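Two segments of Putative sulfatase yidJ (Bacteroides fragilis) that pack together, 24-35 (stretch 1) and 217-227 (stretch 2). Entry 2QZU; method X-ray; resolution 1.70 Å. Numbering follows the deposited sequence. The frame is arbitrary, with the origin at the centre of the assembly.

Stretch 1 (24-35) KQPTPNLVFIMA
Stretch 2 (217-227) DQKQPFALVVS

The most unusual feature of this contact lies where the paired strands begin: the side chain of Asn29, a polar residue buried here, lies over one face of the Phe222 ring, its CB 3.9 Å from the ring centroid and 21° off the normal. The ring reaches it because Phe222 adopts chi1 71° (p) and chi2 -86°; its CA-to-CB bond points sideways, but its end comes nearer to the first stretch. Asn29, with chi1 -56° (m), points toward its partner, and its methylene offers weakly polarised hydrogens to the pi cloud.

From here strands 29-35 and 222-227 run parallel, their axes 8° apart and 4.7 Å at closest approach. Both are extended, with phi from -84° to -143° and psi from 96° to 172°. The register pairs Leu30 with Ala223, Val31 with Leu224, Phe32 with Val225, Ile33 with Val226 and Met34 with Ser227, at CA-CA distances of 4.5 to 5.0 Å.

Five backbone hydrogen bonds form the ladder. Leu30 N donates to Phe222 O (3.0 Å), Leu224 N to Leu30 O (2.8 Å), Phe32 N to Leu224 O (2.8 Å), Val226 N to Phe32 O (2.8 Å) and Met34 N to Val226 O (3.0 Å). Along the first strand, Leu30 and Phe32 thus use both N and O, and Met34 its N, in the alternation typical of a parallel pair. Several carbonyls also meet a CA hydrogen: Ala223 CA lies 3.2 Å from Leu30 O, and Val225 CA 3.2 Å from Phe32 O.

Side chains of paired residues share a face. Leu30, Phe32, Met34, Ala223, Val225 and Ser227 occupy one. Ala223 is compact beside Leu30 (t, p), with their CB atoms 4.3 Å apart. Phe32 (chi1 -169°, t; chi2 -74°) leads its ring away, yet its CB lies 4.1 Å from Val225 CG2. Selenomethionine Met34 (chi1 p, chi2 t, chi3 132°) bends back, bringing CE to 3.7 Å from Val225 CG1; its flexible, apolar chain suits this reach. Ser227 (t) has its hydroxyl hydrogen-bonded elsewhere in the structure.

The other face carries Val31 (t), Ile33 (m, t), Leu224 (t, p) and Val226 (t), branched apolar residues suited to a buried sheet. Ile33 CG1 approaches Val226 CB at 4.3 Å, while Val31 CG2 reaches Phe222 CE2 at 3.9 Å.

Before the strands, Gln25 (m, m; chi3 69°) points toward the second stretch and packs its amide against the loop, NE2 lying 3.2 Å from Pro221 CD. Thr27 (p) sets OG1 3.9 Å from Pro221 CG. Altogether 788 Å² is buried.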

# COMPACT_ATOMS: atom_id res chain seq x y z
N LYS A 24 28.34 -0.90 42.52
CA LYS A 24 27.07 -0.88 41.81
C LYS A 24 26.49 0.53 41.93
O LYS A 24 26.62 1.17 42.97
CB LYS A 24 26.13 -1.90 42.46
CG LYS A 24 24.74 -1.97 41.86
CD LYS A 24 23.95 -3.06 42.56
CE LYS A 24 22.51 -3.10 42.10
NZ LYS A 24 21.76 -4.18 42.80
N GLN A 25 25.87 1.02 40.86
CA GLN A 25 25.28 2.35 40.89
C GLN A 25 24.11 2.31 41.87
O GLN A 25 23.40 1.31 41.96
CB GLN A 25 24.79 2.76 39.50
CG GLN A 25 25.90 3.05 38.50
CD GLN A 25 26.80 4.20 38.94
OE1 GLN A 25 27.56 4.08 39.90
NE2 GLN A 25 26.71 5.32 38.24
N PRO A 26 23.90 3.41 42.63
CA PRO A 26 22.80 3.47 43.60
C PRO A 26 21.38 3.55 43.02
O PRO A 26 20.40 3.42 43.74
CB PRO A 26 23.17 4.68 44.45
CG PRO A 26 23.86 5.57 43.48
CD PRO A 26 24.74 4.61 42.71
N THR A 27 21.29 3.79 41.71
CA THR A 27 20.01 3.85 41.02
C THR A 27 20.15 3.00 39.76
O THR A 27 21.21 2.96 39.14
CB THR A 27 19.61 5.31 40.65
OG1 THR A 27 20.60 5.89 39.81
CG2 THR A 27 19.46 6.14 41.92
N PRO A 28 19.07 2.30 39.36
CA PRO A 28 19.11 1.44 38.18
C PRO A 28 19.06 2.08 36.79
O PRO A 28 18.70 3.25 36.64
CB PRO A 28 17.92 0.52 38.41
CG PRO A 28 16.92 1.46 39.01
CD PRO A 28 17.76 2.23 40.02
N ASN A 29 19.44 1.30 35.79
CA ASN A 29 19.39 1.76 34.41
C ASN A 29 17.97 1.52 33.95
O ASN A 29 17.18 0.88 34.65
CB ASN A 29 20.33 0.93 33.53
CG ASN A 29 21.75 0.94 34.04
OD1 ASN A 29 22.35 -0.11 34.28
ND2 ASN A 29 22.31 2.13 34.21
N LEU A 30 17.64 2.01 32.77
CA LEU A 30 16.31 1.83 32.22
C LEU A 30 16.38 1.59 30.72
O LEU A 30 17.02 2.34 29.99
CB LEU A 30 15.43 3.06 32.48
CG LEU A 30 14.11 3.16 31.70
CD1 LEU A 30 13.14 2.07 32.16
CD2 LEU A 30 13.49 4.54 31.92
N VAL A 31 15.74 0.51 30.28
CA VAL A 31 15.67 0.21 28.86
C VAL A 31 14.18 0.11 28.60
O VAL A 31 13.52 -0.87 28.96
CB VAL A 31 16.38 -1.12 28.51
CG1 VAL A 31 16.15 -1.45 27.03
CG2 VAL A 31 17.89 -0.98 28.77
N PHE A 32 13.64 1.16 28.00
CA PHE A 32 12.22 1.25 27.72
C PHE A 32 11.98 0.88 26.26
O PHE A 32 12.34 1.63 25.35
CB PHE A 32 11.76 2.68 28.00
CG PHE A 32 10.27 2.87 28.01
CD1 PHE A 32 9.54 2.88 26.83
CD2 PHE A 32 9.61 3.10 29.22
CE1 PHE A 32 8.16 3.12 26.85
CE2 PHE A 32 8.24 3.34 29.25
CZ PHE A 32 7.51 3.35 28.06
N ILE A 33 11.38 -0.29 26.06
CA ILE A 33 11.11 -0.77 24.71
C ILE A 33 9.62 -0.74 24.43
O ILE A 33 8.81 -1.17 25.26
CB ILE A 33 11.61 -2.21 24.52
CG1 ILE A 33 13.10 -2.29 24.85
CG2 ILE A 33 11.37 -2.66 23.08
CD1 ILE A 33 13.65 -3.70 24.82
N MSE A 34 9.25 -0.22 23.27
CA MSE A 34 7.85 -0.19 22.90
C MSE A 34 7.71 -0.44 21.41
O MSE A 34 8.60 -0.10 20.63
CB MSE A 34 7.20 1.15 23.28
CG MSE A 34 7.76 2.37 22.58
SE MSE A 34 6.83 3.99 23.14
CE MSE A 34 8.35 5.12 23.52
N ALA A 35 6.62 -1.08 21.04
CA ALA A 35 6.33 -1.39 19.66
C ALA A 35 4.96 -0.77 19.44
O ALA A 35 4.03 -1.01 20.20
CB ALA A 35 6.27 -2.90 19.45
N ASP A 217 31.10 -0.24 30.94
CA ASP A 217 31.99 0.15 32.04
C ASP A 217 31.24 0.62 33.29
O ASP A 217 31.84 0.77 34.36
CB ASP A 217 32.97 1.24 31.57
CG ASP A 217 32.34 2.62 31.53
OD1 ASP A 217 31.21 2.75 31.02
OD2 ASP A 217 33.00 3.58 31.98
N GLN A 218 29.94 0.84 33.15
CA GLN A 218 29.09 1.27 34.26
C GLN A 218 29.61 2.48 35.03
O GLN A 218 29.49 2.53 36.25
CB GLN A 218 28.89 0.11 35.26
CG GLN A 218 28.28 -1.15 34.67
CD GLN A 218 28.05 -2.22 35.73
OE1 GLN A 218 27.23 -2.06 36.63
NE2 GLN A 218 28.79 -3.32 35.63
N LYS A 219 30.18 3.45 34.33
CA LYS A 219 30.70 4.64 35.01
C LYS A 219 29.56 5.57 35.42
O LYS A 219 29.71 6.41 36.31
CB LYS A 219 31.68 5.39 34.12
CG LYS A 219 31.08 5.93 32.84
CD LYS A 219 32.11 6.73 32.05
CE LYS A 219 31.51 7.24 30.75
NZ LYS A 219 32.49 8.05 29.97
N GLN A 220 28.41 5.41 34.78
CA GLN A 220 27.23 6.22 35.07
C GLN A 220 25.99 5.43 34.67
O GLN A 220 26.07 4.48 33.90
CB GLN A 220 27.28 7.53 34.28
CG GLN A 220 27.38 7.33 32.77
CD GLN A 220 27.46 8.65 32.02
OE1 GLN A 220 26.50 9.42 31.99
NE2 GLN A 220 28.60 8.91 31.40
N PRO A 221 24.81 5.80 35.21
CA PRO A 221 23.61 5.06 34.82
C PRO A 221 23.19 5.51 33.42
O PRO A 221 23.67 6.53 32.92
CB PRO A 221 22.58 5.48 35.87
CG PRO A 221 23.41 5.95 37.04
CD PRO A 221 24.54 6.69 36.36
N PHE A 222 22.30 4.75 32.79
CA PHE A 222 21.81 5.13 31.47
C PHE A 222 20.33 4.80 31.32
O PHE A 222 19.79 3.95 32.03
CB PHE A 222 22.60 4.44 30.35
CG PHE A 222 22.34 2.96 30.24
CD1 PHE A 222 23.06 2.05 31.01
CD2 PHE A 222 21.39 2.47 29.34
CE1 PHE A 222 22.84 0.67 30.89
CE2 PHE A 222 21.16 1.10 29.21
CZ PHE A 222 21.89 0.20 29.99
N ALA A 223 19.69 5.51 30.40
CA ALA A 223 18.28 5.29 30.08
C ALA A 223 18.23 5.27 28.56
O ALA A 223 18.74 6.17 27.90
CB ALA A 223 17.41 6.44 30.62
N LEU A 224 17.64 4.21 28.01
CA LEU A 224 17.52 4.09 26.56
C LEU A 224 16.10 3.72 26.18
O LEU A 224 15.50 2.83 26.78
CB LEU A 224 18.48 3.01 26.03
CG LEU A 224 18.34 2.62 24.55
CD1 LEU A 224 18.88 3.74 23.68
CD2 LEU A 224 19.11 1.32 24.27
N VAL A 225 15.56 4.43 25.20
CA VAL A 225 14.23 4.13 24.70
C VAL A 225 14.41 3.57 23.30
O VAL A 225 15.17 4.11 22.50
CB VAL A 225 13.34 5.39 24.59
CG1 VAL A 225 12.02 5.03 23.91
CG2 VAL A 225 13.07 5.98 25.97
N VAL A 226 13.73 2.46 23.01
CA VAL A 226 13.77 1.86 21.69
C VAL A 226 12.29 1.81 21.29
O VAL A 226 11.53 1.02 21.83
CB VAL A 226 14.37 0.44 21.72
CG1 VAL A 226 14.42 -0.13 20.31
CG2 VAL A 226 15.77 0.48 22.31
N SER A 227 11.92 2.68 20.36
CA SER A 227 10.54 2.81 19.90
C SER A 227 10.37 2.23 18.49
O SER A 227 10.63 2.92 17.50
CB SER A 227 10.14 4.29 19.93
OG SER A 227 8.82 4.49 19.48